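Local coordinates for protein GH5 (Bacteroidetes bacterium AC2a, PDB 4YHG) that probably hydrolyses beta-1,4-glucan chains such as cellulose as a family 5 glycoside hydrolase with a TIM-barrel fold, and holds glucose units in its pocket, at residues M14-N19 / I326-W331; P61-G66 / H103-G108; M237-S242 / P290-E295. The protein carries 1 engineered substitution. One frame throughout, in Å; residues are numbered along the deposited sequence.

Contact 1. Residues M14-N19 / I326-W331; sequences MGIGWN and ISALYW. With BGC (beta-D-glucopyranose), chain C; BGC (beta-D-glucopyranose), chain B.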
loop_
_atom_site.group_PDB
_atom_site.type_symbol
_atom_site.label_atom_id
_atom_site.label_comp_id
_atom_site.label_asym_id
_atom_site.label_seq_id
_atom_site.Cartn_x
_atom_site.Cartn_y
_atom_site.Cartn_z
ATOM N N MET A 14 11.730 -0.977 -6.239
ATOM C CA MET A 14 11.111 -1.271 -4.943
ATOM C C MET A 14 10.900 -2.764 -4.741
ATOM O O MET A 14 10.704 -3.198 -3.615
ATOM C CB MET A 14 9.796 -0.512 -4.757
ATOM C CG MET A 14 9.964 0.996 -4.817
ATOM S SD MET A 14 8.623 1.978 -4.128
ATOM C CE MET A 14 7.299 1.505 -5.217
ATOM N N GLY A 15 10.905 -3.530 -5.834
ATOM C CA GLY A 15 10.780 -4.998 -5.779
ATOM C C GLY A 15 9.577 -5.514 -5.005
ATOM O O GLY A 15 8.425 -5.186 -5.328
ATOM N N ILE A 16 9.833 -6.389 -4.043
ATOM C CA ILE A 16 8.802 -6.809 -3.110
ATOM C C ILE A 16 9.208 -6.208 -1.777
ATOM O O ILE A 16 10.362 -6.327 -1.360
ATOM C CB ILE A 16 8.669 -8.338 -2.996
ATOM C CG1 ILE A 16 8.139 -8.939 -4.301
ATOM C CG2 ILE A 16 7.769 -8.725 -1.837
ATOM C CD1 ILE A 16 6.697 -8.644 -4.627
ATOM N N GLY A 17 8.250 -5.532 -1.138
ATOM C CA GLY A 17 8.491 -4.802 0.078
ATOM C C GLY A 17 7.554 -5.295 1.121
ATOM O O GLY A 17 6.914 -6.327 0.930
ATOM N N TRP A 18 7.455 -4.539 2.207
ATOM C CA TRP A 18 6.773 -4.989 3.409
ATOM C C TRP A 18 6.218 -3.779 4.147
ATOM O O TRP A 18 6.914 -2.772 4.258
ATOM C CB TRP A 18 7.790 -5.706 4.273
ATOM C CG TRP A 18 7.306 -6.332 5.595
ATOM C CD1 TRP A 18 6.899 -7.618 5.783
ATOM C CD2 TRP A 18 7.325 -5.733 6.896
ATOM N NE1 TRP A 18 6.631 -7.844 7.098
ATOM C CE2 TRP A 18 6.879 -6.699 7.804
ATOM C CE3 TRP A 18 7.665 -4.467 7.378
ATOM C CZ2 TRP A 18 6.737 -6.433 9.163
ATOM C CZ3 TRP A 18 7.544 -4.201 8.745
ATOM C CH2 TRP A 18 7.105 -5.171 9.620
ATOM N N ASN A 19 4.983 -3.895 4.647
ATOM C CA ASN A 19 4.330 -2.842 5.434
ATOM C C ASN A 19 4.510 -3.031 6.947
ATOM O O ASN A 19 4.188 -4.072 7.513
ATOM C CB ASN A 19 2.830 -2.780 5.149
ATOM C CG ASN A 19 2.491 -2.107 3.826
ATOM O OD1 ASN A 19 2.203 -0.909 3.775
ATOM N ND2 ASN A 19 2.487 -2.880 2.758
ATOM N N ILE A 326 5.967 -4.342 -12.215
ATOM C CA ILE A 326 5.225 -3.863 -11.061
ATOM C C ILE A 326 5.831 -4.389 -9.754
ATOM O O ILE A 326 6.086 -5.592 -9.596
ATOM C CB ILE A 326 3.733 -4.266 -11.187
ATOM C CG1 ILE A 326 3.085 -3.502 -12.343
ATOM C CG2 ILE A 326 2.956 -3.954 -9.903
ATOM C CD1 ILE A 326 1.747 -4.090 -12.764
ATOM N N SER A 327 6.014 -3.476 -8.804
ATOM C CA SER A 327 6.529 -3.790 -7.489
ATOM C C SER A 327 5.363 -3.828 -6.536
ATOM O O SER A 327 4.290 -3.361 -6.878
ATOM C CB SER A 327 7.538 -2.747 -7.039
ATOM O OG SER A 327 6.956 -1.470 -6.971
ATOM N N ALA A 328 5.574 -4.401 -5.342
ATOM C CA ALA A 328 4.487 -4.673 -4.437
ATOM C C ALA A 328 4.945 -4.869 -3.004
ATOM O O ALA A 328 5.932 -5.560 -2.767
ATOM C CB ALA A 328 3.745 -5.923 -4.895
ATOM N N LEU A 329 4.172 -4.327 -2.065
ATOM C CA LEU A 329 4.498 -4.416 -0.656
ATOM C C LEU A 329 3.486 -5.226 0.154
ATOM O O LEU A 329 2.270 -4.917 0.207
ATOM C CB LEU A 329 4.666 -3.012 -0.088
ATOM C CG LEU A 329 5.823 -2.241 -0.783
ATOM C CD1 LEU A 329 5.339 -1.438 -1.985
ATOM C CD2 LEU A 329 6.524 -1.296 0.172
ATOM N N TYR A 330 3.979 -6.280 0.790
ATOM C CA TYR A 330 3.094 -7.184 1.554
ATOM C C TYR A 330 2.550 -6.505 2.809
ATOM O O TYR A 330 3.286 -5.782 3.478
ATOM C CB TYR A 330 3.838 -8.464 1.909
ATOM C CG TYR A 330 3.080 -9.368 2.837
ATOM C CD1 TYR A 330 2.085 -10.213 2.357
ATOM C CD2 TYR A 330 3.352 -9.381 4.182
ATOM C CE1 TYR A 330 1.384 -11.051 3.210
ATOM C CE2 TYR A 330 2.638 -10.192 5.049
ATOM C CZ TYR A 330 1.663 -11.031 4.555
ATOM O OH TYR A 330 0.958 -11.817 5.396
ATOM N N TRP A 331 1.275 -6.723 3.112
ATOM C CA TRP A 331 0.670 -6.170 4.292
ATOM C C TRP A 331 0.948 -7.054 5.523
ATOM O O TRP A 331 0.489 -8.198 5.593
ATOM C CB TRP A 331 -0.843 -6.011 4.093
ATOM C CG TRP A 331 -1.525 -5.458 5.313
ATOM C CD1 TRP A 331 -2.322 -6.147 6.198
ATOM C CD2 TRP A 331 -1.427 -4.128 5.814
ATOM N NE1 TRP A 331 -2.740 -5.317 7.196
ATOM C CE2 TRP A 331 -2.198 -4.072 6.999
ATOM C CE3 TRP A 331 -0.768 -2.972 5.375
ATOM C CZ2 TRP A 331 -2.318 -2.928 7.749
ATOM C CZ3 TRP A 331 -0.904 -1.829 6.109
ATOM C CH2 TRP A 331 -1.677 -1.806 7.289
HETATM C C2 BGC C . -5.924 -0.692 4.646
HETATM C C3 BGC C . -5.135 -1.435 5.761
HETATM C C4 BGC C . -5.958 -2.671 6.177
HETATM C C5 BGC C . -6.064 -3.585 4.966
HETATM C C6 BGC C . -6.567 -4.992 5.299
HETATM C C1 BGC C . -6.454 -1.642 3.523
HETATM O O1 BGC C . -7.472 -1.008 2.704
HETATM O O2 BGC C . -5.102 0.342 4.073
HETATM O O3 BGC C . -4.829 -0.551 6.878
HETATM O O4 BGC C . -5.441 -3.377 7.310
HETATM O O5 BGC C . -6.948 -2.909 4.043
HETATM O O6 BGC C . -7.942 -4.910 5.682
HETATM C C2 BGC B . -5.684 -4.426 9.507
HETATM C C3 BGC B . -6.684 -4.746 10.647
HETATM C C4 BGC B . -7.241 -3.411 11.171
HETATM C C5 BGC B . -7.902 -2.673 9.983
HETATM C C6 BGC B . -8.607 -1.413 10.465
HETATM C C1 BGC B . -6.384 -3.621 8.385
HETATM O O2 BGC B . -5.064 -5.595 8.937
HETATM O O3 BGC B . -6.169 -5.562 11.737
HETATM O O4 BGC B . -8.213 -3.647 12.204
HETATM O O5 BGC B . -6.968 -2.393 8.903
HETATM O O6 BGC B . -8.749 -0.513 9.374
#
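Parallel pairing of Ile-16 with Ala-328, Gly-17 with Leu-329 and Trp-18 with Tyr-330 brings the strand axes to 4.0 Å, with 32° between their directions, and closes the barrel between its first and last strands. Amides and carbonyls alternate in a regular ladder from Gly-15 O to Tyr-330 O. The last carbonyl is gripped twice: Tyr-330 O accepts from Asn-19 N at 2.8 Å, almost in line with its C=O, and from Asn-19 ND2 at 3.1 Å, steeply above the carbonyl plane. Asn-19 keeps CG beside its own backbone N (chi1 -77°), which brings both donors to one oxygen; Arg-59 at OD1 and Gly-294 O at ND2 help fix the amide's rotation. A CB on Gly-17 would run into Leu-329 CD2 as it lies here, which is consistent with a glycine at this position; Leu-329 CG rests 3.8 Å from Gly-17 CA. On the opposite sheet face, Trp-18 CD1 meets the edge of the Tyr-330 ring. Trp-331 CE3 packs 3.6 Å from Asn-19 CB, the ring 50° from the amide plane. One face of the indole carries C3 of the chain C glucose, toward the rim, while NE1 donates to O2 of the chain B glucose at 2.9 Å. A leucine in place of Trp-331 is likely to leave that O2 without its donor and C3 of the chain C glucose without the ring face beneath it. Strands 57-60 and 291-296 flank the pair on either side, and Ile-16, Ala-328 and Tyr-330 face helices 304-323 and 357-369.

Contact 2. Residues P61-G66 / H103-G108; sequences PVTWMG and HHDGFG. With BGC (beta-D-glucopyranose), chain C; BGC (beta-D-glucopyranose), chain B.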
loop_
_atom_site.group_PDB
_atom_site.type_symbol
_atom_site.label_atom_id
_atom_site.label_comp_id
_atom_site.label_asym_id
_atom_site.label_seq_id
_atom_site.Cartn_x
_atom_site.Cartn_y
_atom_site.Cartn_z
ATOM N N PRO A 61 2.940 3.158 6.945
ATOM C CA PRO A 61 1.718 3.946 7.000
ATOM C C PRO A 61 1.657 4.724 8.319
ATOM O O PRO A 61 1.962 4.171 9.396
ATOM C CB PRO A 61 0.620 2.888 6.919
ATOM C CG PRO A 61 1.262 1.675 7.486
ATOM C CD PRO A 61 2.677 1.717 7.030
ATOM N N VAL A 62 1.302 5.995 8.223
ATOM C CA VAL A 62 1.210 6.856 9.386
ATOM C C VAL A 62 -0.201 7.430 9.413
ATOM O O VAL A 62 -0.703 7.910 8.384
ATOM C CB VAL A 62 2.232 8.019 9.309
ATOM C CG1 VAL A 62 2.116 8.931 10.510
ATOM C CG2 VAL A 62 3.668 7.504 9.182
ATOM N N THR A 63 -0.834 7.358 10.583
ATOM C CA THR A 63 -2.094 8.023 10.827
ATOM C C THR A 63 -1.761 9.227 11.671
ATOM O O THR A 63 -1.236 9.077 12.766
ATOM C CB THR A 63 -3.067 7.087 11.564
ATOM O OG1 THR A 63 -3.479 6.054 10.663
ATOM C CG2 THR A 63 -4.296 7.834 12.078
ATOM N N TRP A 64 -2.071 10.416 11.150
ATOM C CA TRP A 64 -1.654 11.701 11.738
ATOM C C TRP A 64 -2.673 12.268 12.698
ATOM O O TRP A 64 -2.330 13.024 13.599
ATOM C CB TRP A 64 -1.374 12.696 10.615
ATOM C CG TRP A 64 -0.286 12.219 9.695
ATOM C CD1 TRP A 64 -0.434 11.532 8.526
ATOM C CD2 TRP A 64 1.121 12.377 9.888
ATOM N NE1 TRP A 64 0.791 11.241 7.983
ATOM C CE2 TRP A 64 1.766 11.757 8.793
ATOM C CE3 TRP A 64 1.900 12.971 10.880
ATOM C CZ2 TRP A 64 3.161 11.733 8.664
ATOM C CZ3 TRP A 64 3.276 12.939 10.755
ATOM C CH2 TRP A 64 3.896 12.342 9.656
ATOM N N MET A 65 -3.933 11.913 12.481
ATOM C CA MET A 65 -5.053 12.246 13.376
ATOM C C MET A 65 -4.711 12.113 14.879
ATOM O O MET A 65 -4.144 11.125 15.321
ATOM C CB MET A 65 -6.202 11.315 12.989
ATOM C CG MET A 65 -7.503 11.420 13.769
ATOM S SD MET A 65 -8.690 10.225 13.104
ATOM C CE MET A 65 -8.045 8.664 13.674
ATOM N N GLY A 66 -5.047 13.122 15.664
ATOM C CA GLY A 66 -4.639 13.159 17.079
ATOM C C GLY A 66 -3.343 13.930 17.360
ATOM O O GLY A 66 -3.119 14.366 18.478
ATOM N N HIS A 103 -2.605 7.888 6.340
ATOM C CA HIS A 103 -3.255 6.568 6.335
ATOM C C HIS A 103 -4.681 6.611 6.916
ATOM O O HIS A 103 -5.593 7.050 6.210
ATOM C CB HIS A 103 -2.358 5.536 7.020
ATOM C CG HIS A 103 -2.682 4.118 6.655
ATOM N ND1 HIS A 103 -2.268 3.534 5.474
ATOM C CD2 HIS A 103 -3.366 3.161 7.326
ATOM C CE1 HIS A 103 -2.695 2.289 5.429
ATOM N NE2 HIS A 103 -3.371 2.040 6.538
ATOM N N HIS A 104 -4.900 6.211 8.169
ATOM C CA HIS A 104 -6.298 6.089 8.634
ATOM C C HIS A 104 -7.082 7.376 8.800
ATOM O O HIS A 104 -8.296 7.335 8.940
ATOM C CB HIS A 104 -6.456 5.161 9.854
ATOM C CG HIS A 104 -6.301 3.719 9.497
ATOM N ND1 HIS A 104 -6.924 3.163 8.402
ATOM C CD2 HIS A 104 -5.561 2.734 10.050
ATOM C CE1 HIS A 104 -6.588 1.893 8.302
ATOM N NE2 HIS A 104 -5.767 1.604 9.294
ATOM N N ASP A 105 -6.396 8.510 8.740
ATOM C CA ASP A 105 -7.065 9.811 8.608
ATOM C C ASP A 105 -8.207 9.733 7.572
ATOM O O ASP A 105 -9.294 10.293 7.786
ATOM C CB ASP A 105 -6.071 10.907 8.193
ATOM C CG ASP A 105 -4.885 11.025 9.139
ATOM O OD1 ASP A 105 -3.961 10.164 9.053
ATOM O OD2 ASP A 105 -4.865 11.993 9.942
ATOM N N GLY A 106 -7.939 9.044 6.460
ATOM C CA GLY A 106 -8.915 8.894 5.376
ATOM C C GLY A 106 -9.854 7.685 5.430
ATOM O O GLY A 106 -10.648 7.475 4.494
ATOM N N PHE A 107 -9.773 6.892 6.506
ATOM C CA PHE A 107 -10.563 5.651 6.630
ATOM C C PHE A 107 -12.015 6.007 6.426
ATOM O O PHE A 107 -12.573 6.826 7.174
ATOM C CB PHE A 107 -10.376 4.971 7.999
ATOM C CG PHE A 107 -11.118 3.664 8.142
ATOM C CD1 PHE A 107 -10.617 2.494 7.571
ATOM C CD2 PHE A 107 -12.306 3.597 8.856
ATOM C CE1 PHE A 107 -11.297 1.288 7.699
ATOM C CE2 PHE A 107 -12.986 2.397 8.996
ATOM C CZ PHE A 107 -12.482 1.241 8.422
ATOM N N GLY A 108 -12.607 5.410 5.398
ATOM C CA GLY A 108 -13.970 5.763 4.987
ATOM C C GLY A 108 -15.125 4.863 5.429
ATOM O O GLY A 108 -16.269 5.114 5.046
HETATM C C2 BGC C . -5.924 -0.692 4.646
HETATM C C3 BGC C . -5.135 -1.435 5.761
HETATM C C4 BGC C . -5.958 -2.671 6.177
HETATM C C5 BGC C . -6.064 -3.585 4.966
HETATM C C6 BGC C . -6.567 -4.992 5.299
HETATM C C1 BGC C . -6.454 -1.642 3.523
HETATM O O1 BGC C . -7.472 -1.008 2.704
HETATM O O2 BGC C . -5.102 0.342 4.073
HETATM O O3 BGC C . -4.829 -0.551 6.878
HETATM O O4 BGC C . -5.441 -3.377 7.310
HETATM O O5 BGC C . -6.948 -2.909 4.043
HETATM O O6 BGC C . -7.942 -4.910 5.682
HETATM C C2 BGC B . -5.684 -4.426 9.507
HETATM C C3 BGC B . -6.684 -4.746 10.647
HETATM C C4 BGC B . -7.241 -3.411 11.171
HETATM C C5 BGC B . -7.902 -2.673 9.983
HETATM C C6 BGC B . -8.607 -1.413 10.465
HETATM C C1 BGC B . -6.384 -3.621 8.385
HETATM O O2 BGC B . -5.064 -5.595 8.937
HETATM O O3 BGC B . -6.169 -5.562 11.737
HETATM O O4 BGC B . -8.213 -3.647 12.204
HETATM O O5 BGC B . -6.968 -2.393 8.903
HETATM O O6 BGC B . -8.749 -0.513 9.374
#
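Pro-61 CB sits over one face of the His-103 ring, a CH-pi contact 3.6 Å from the ring centroid, while the ring's edge turns to the sugar. There His-103 NE2 and O3 of the chain C glucose share a hydrogen bond of 3.0 Å that is nearly straight (169°), and either could be the donor. Across the ring, ND1 is bonded to Asn-101 ND2, which helps to set its rotation. His-103 CD2 lies in turn over the centre of the His-104 ring, whose CE1 comes within 3.3 Å of the same O3 and also near O6 of the chain B glucose. Both segments belong to loops that follow the second and third strands of the TIM barrel, at the C-terminal end where the family's substrate groove lies. Thr-63 holds the backbone just behind the His-104 ring: its OG1 accepts from His-104 N at 2.9 Å and is also bonded to Asp-25 O. Further out, the Asp-105 carboxylate reaches back to the 61-66 backbone. OD1 takes Trp-64 N on its syn lone pair at 2.8 Å, and OD2 receives a weak bond from Met-65 N at 2.7 Å and an ordinary hydrogen bond from Trp-119 NE1. The Trp-64 indole has Asp-105 OD1 near its edge and Val-62 CG1 over its centre, and its NE1 is bonded to Asn-101 O.

Contact 3. Residues M237-S242 / P290-E295; sequences MVAVHS and PVYFGE. With BGC (beta-D-glucopyranose), chain C.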
loop_
_atom_site.group_PDB
_atom_site.type_symbol
_atom_site.label_atom_id
_atom_site.label_comp_id
_atom_site.label_asym_id
_atom_site.label_seq_id
_atom_site.Cartn_x
_atom_site.Cartn_y
_atom_site.Cartn_z
ATOM N N MET A 237 3.924 7.908 -9.485
ATOM C CA MET A 237 3.634 6.492 -9.557
ATOM C C MET A 237 2.188 6.251 -9.154
ATOM O O MET A 237 1.650 6.981 -8.318
ATOM C CB MET A 237 4.528 5.748 -8.573
ATOM C CG MET A 237 5.957 6.265 -8.561
ATOM S SD MET A 237 7.040 5.024 -7.913
ATOM C CE MET A 237 6.751 5.262 -6.173
ATOM N N VAL A 238 1.566 5.213 -9.726
ATOM C CA VAL A 238 0.208 4.873 -9.364
ATOM C C VAL A 238 0.216 3.833 -8.231
ATOM O O VAL A 238 0.806 2.750 -8.361
ATOM C CB VAL A 238 -0.584 4.378 -10.576
ATOM C CG1 VAL A 238 -1.979 3.936 -10.149
ATOM C CG2 VAL A 238 -0.711 5.477 -11.627
ATOM N N ALA A 239 -0.455 4.163 -7.130
ATOM C CA ALA A 239 -0.544 3.253 -6.004
ATOM C C ALA A 239 -1.865 2.526 -6.049
ATOM O O ALA A 239 -2.891 3.157 -6.233
ATOM C CB ALA A 239 -0.411 4.003 -4.701
ATOM N N VAL A 240 -1.828 1.200 -5.902
ATOM C CA VAL A 240 -3.035 0.367 -5.864
ATOM C C VAL A 240 -2.859 -0.651 -4.736
ATOM O O VAL A 240 -1.768 -0.776 -4.211
ATOM C CB VAL A 240 -3.276 -0.370 -7.191
ATOM C CG1 VAL A 240 -3.771 0.566 -8.278
ATOM C CG2 VAL A 240 -2.029 -1.091 -7.654
ATOM N N HIS A 241 -3.943 -1.316 -4.348
ATOM C CA HIS A 241 -3.927 -2.418 -3.389
ATOM C C HIS A 241 -4.649 -3.598 -4.007
ATOM O O HIS A 241 -5.544 -3.401 -4.809
ATOM C CB HIS A 241 -4.725 -2.113 -2.117
ATOM C CG HIS A 241 -4.159 -1.030 -1.270
ATOM N ND1 HIS A 241 -4.782 -0.605 -0.116
ATOM C CD2 HIS A 241 -3.035 -0.293 -1.386
ATOM C CE1 HIS A 241 -4.076 0.367 0.429
ATOM N NE2 HIS A 241 -3.007 0.568 -0.316
ATOM N N SER A 242 -4.307 -4.813 -3.585
ATOM C CA SER A 242 -5.115 -5.965 -3.949
ATOM C C SER A 242 -4.997 -7.066 -2.953
ATOM O O SER A 242 -3.886 -7.547 -2.682
ATOM C CB SER A 242 -4.717 -6.528 -5.309
ATOM O OG SER A 242 -5.420 -7.742 -5.569
ATOM N N PRO A 290 4.992 4.369 -13.670
ATOM C CA PRO A 290 5.097 3.232 -12.754
ATOM C C PRO A 290 3.851 2.953 -11.916
ATOM O O PRO A 290 3.104 3.861 -11.590
ATOM C CB PRO A 290 6.278 3.593 -11.848
ATOM C CG PRO A 290 6.559 5.032 -12.064
ATOM C CD PRO A 290 5.981 5.430 -13.388
ATOM N N VAL A 291 3.658 1.682 -11.577
ATOM C CA VAL A 291 2.595 1.227 -10.710
ATOM C C VAL A 291 3.237 0.423 -9.594
ATOM O O VAL A 291 4.137 -0.357 -9.858
ATOM C CB VAL A 291 1.631 0.286 -11.480
ATOM C CG1 VAL A 291 0.555 -0.319 -10.561
ATOM C CG2 VAL A 291 1.007 0.998 -12.659
ATOM N N TYR A 292 2.780 0.581 -8.363
ATOM C CA TYR A 292 3.152 -0.350 -7.296
ATOM C C TYR A 292 1.938 -0.744 -6.461
ATOM O O TYR A 292 0.958 -0.009 -6.402
ATOM C CB TYR A 292 4.242 0.254 -6.386
ATOM C CG TYR A 292 3.786 1.432 -5.536
ATOM C CD1 TYR A 292 3.761 2.720 -6.059
ATOM C CD2 TYR A 292 3.400 1.254 -4.221
ATOM C CE1 TYR A 292 3.337 3.790 -5.284
ATOM C CE2 TYR A 292 2.986 2.302 -3.447
ATOM C CZ TYR A 292 2.943 3.577 -3.975
ATOM O OH TYR A 292 2.518 4.648 -3.208
ATOM N N PHE A 293 1.987 -1.917 -5.841
ATOM C CA PHE A 293 0.934 -2.315 -4.910
ATOM C C PHE A 293 1.440 -1.862 -3.564
ATOM O O PHE A 293 2.445 -2.383 -3.065
ATOM C CB PHE A 293 0.637 -3.836 -4.978
ATOM C CG PHE A 293 -0.241 -4.230 -6.176
ATOM C CD1 PHE A 293 0.331 -4.481 -7.426
ATOM C CD2 PHE A 293 -1.619 -4.249 -6.070
ATOM C CE1 PHE A 293 -0.455 -4.795 -8.535
ATOM C CE2 PHE A 293 -2.403 -4.553 -7.157
ATOM C CZ PHE A 293 -1.819 -4.830 -8.395
ATOM N N GLY A 294 0.802 -0.830 -3.024
ATOM C CA GLY A 294 1.101 -0.357 -1.676
ATOM C C GLY A 294 0.775 -1.431 -0.653
ATOM O O GLY A 294 1.421 -1.518 0.403
ATOM N N GLU A 295 -0.250 -2.225 -0.959
ATOM C CA GLU A 295 -0.638 -3.351 -0.127
ATOM C C GLU A 295 -1.137 -4.502 -1.002
ATOM O O GLU A 295 -1.917 -4.289 -1.933
ATOM C CB GLU A 295 -1.757 -2.972 0.831
ATOM C CG GLU A 295 -1.438 -1.865 1.827
ATOM C CD GLU A 295 -2.625 -1.543 2.718
ATOM O OE1 GLU A 295 -3.564 -2.382 2.797
ATOM O OE2 GLU A 295 -2.624 -0.472 3.359
HETATM C C2 BGC C . -5.924 -0.692 4.646
HETATM C C3 BGC C . -5.135 -1.435 5.761
HETATM C C4 BGC C . -5.958 -2.671 6.177
HETATM C C5 BGC C . -6.064 -3.585 4.966
HETATM C C6 BGC C . -6.567 -4.992 5.299
HETATM C C1 BGC C . -6.454 -1.642 3.523
HETATM O O1 BGC C . -7.472 -1.008 2.704
HETATM O O2 BGC C . -5.102 0.342 4.073
HETATM O O3 BGC C . -4.829 -0.551 6.878
HETATM O O4 BGC C . -5.441 -3.377 7.310
HETATM O O5 BGC C . -6.948 -2.909 4.043
HETATM O O6 BGC C . -7.942 -4.910 5.682
#
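Glu-295 and His-241 both hold CG beside their own backbone N (chi1 -61° for Glu-295), and the glutamate, extended beyond CG, runs across the imidazole. Its CB lies over the ring centre, 3.7 Å from the centroid, and its carboxylate is stacked on the ring with the planes 19° apart; Glu-295 CD and His-241 CE1 are 3.3 Å from each other. Tyr-292 takes the unusual choice, CG lodged between backbone N and carbonyl carbon (chi1 68°), which brings its ring over Ala-239: Ala-239 CA lies over the face toward the rim, and CB is 3.4 Å from Tyr-292 OH. That hydroxyl is bonded to Glu-160 OE1. Met-237 adds a Met-aromatic contact, oblique to the same ring, with CE 3.8 Å from Tyr-292 CE1. On the other face of the sheet, Val-240 CG2 presses onto the Phe-293 ring, 3.6 Å from its centroid, and Phe-293 also meets Leu-277 of helix 270-285. Parallel backbone bonds join these sixth and seventh barrel strands from Pro-290 O to Val-240 O. The chain turns a corner at Gly-294 and Glu-295, after which Ser-242 N still donates to Glu-295 O at 3.0 Å. At the barrel's mouth, Glu-295 OE2 accepts from O2 of the chain C glucose at 2.7 Å and forms a salt bridge with Arg-59, while OE1 is bonded to Tyr-243 OH and stands 3.1 Å from C1 of that sugar. A carboxylate held by several partners beside the anomeric carbon, at the end of the seventh strand, is consistent with the nucleophile position of retaining family 5 glycosidases.

Overall arrangement
From the N terminus, strand 16-20 starts the barrel beside strand 57-60 and finds its second neighbour only in strand 327-332, so contact 1 closes a loop that spans nearly the whole fold. Contacts 2 and 3 both nest inside it and follow each other in series without crossing. Contact 2 ties the loops after the second and third strands; contact 3 pairs the sixth and seventh. Phe-293 of contact 3 bonds through its backbone to Ser-327 and Leu-329 of contact 1, making strands 236-242, 291-296, 327-332 and 16-20 one continuous stretch of wall. All three contacts meet at the chain C glucose, where His-103 packs against both Trp-331 and Glu-295.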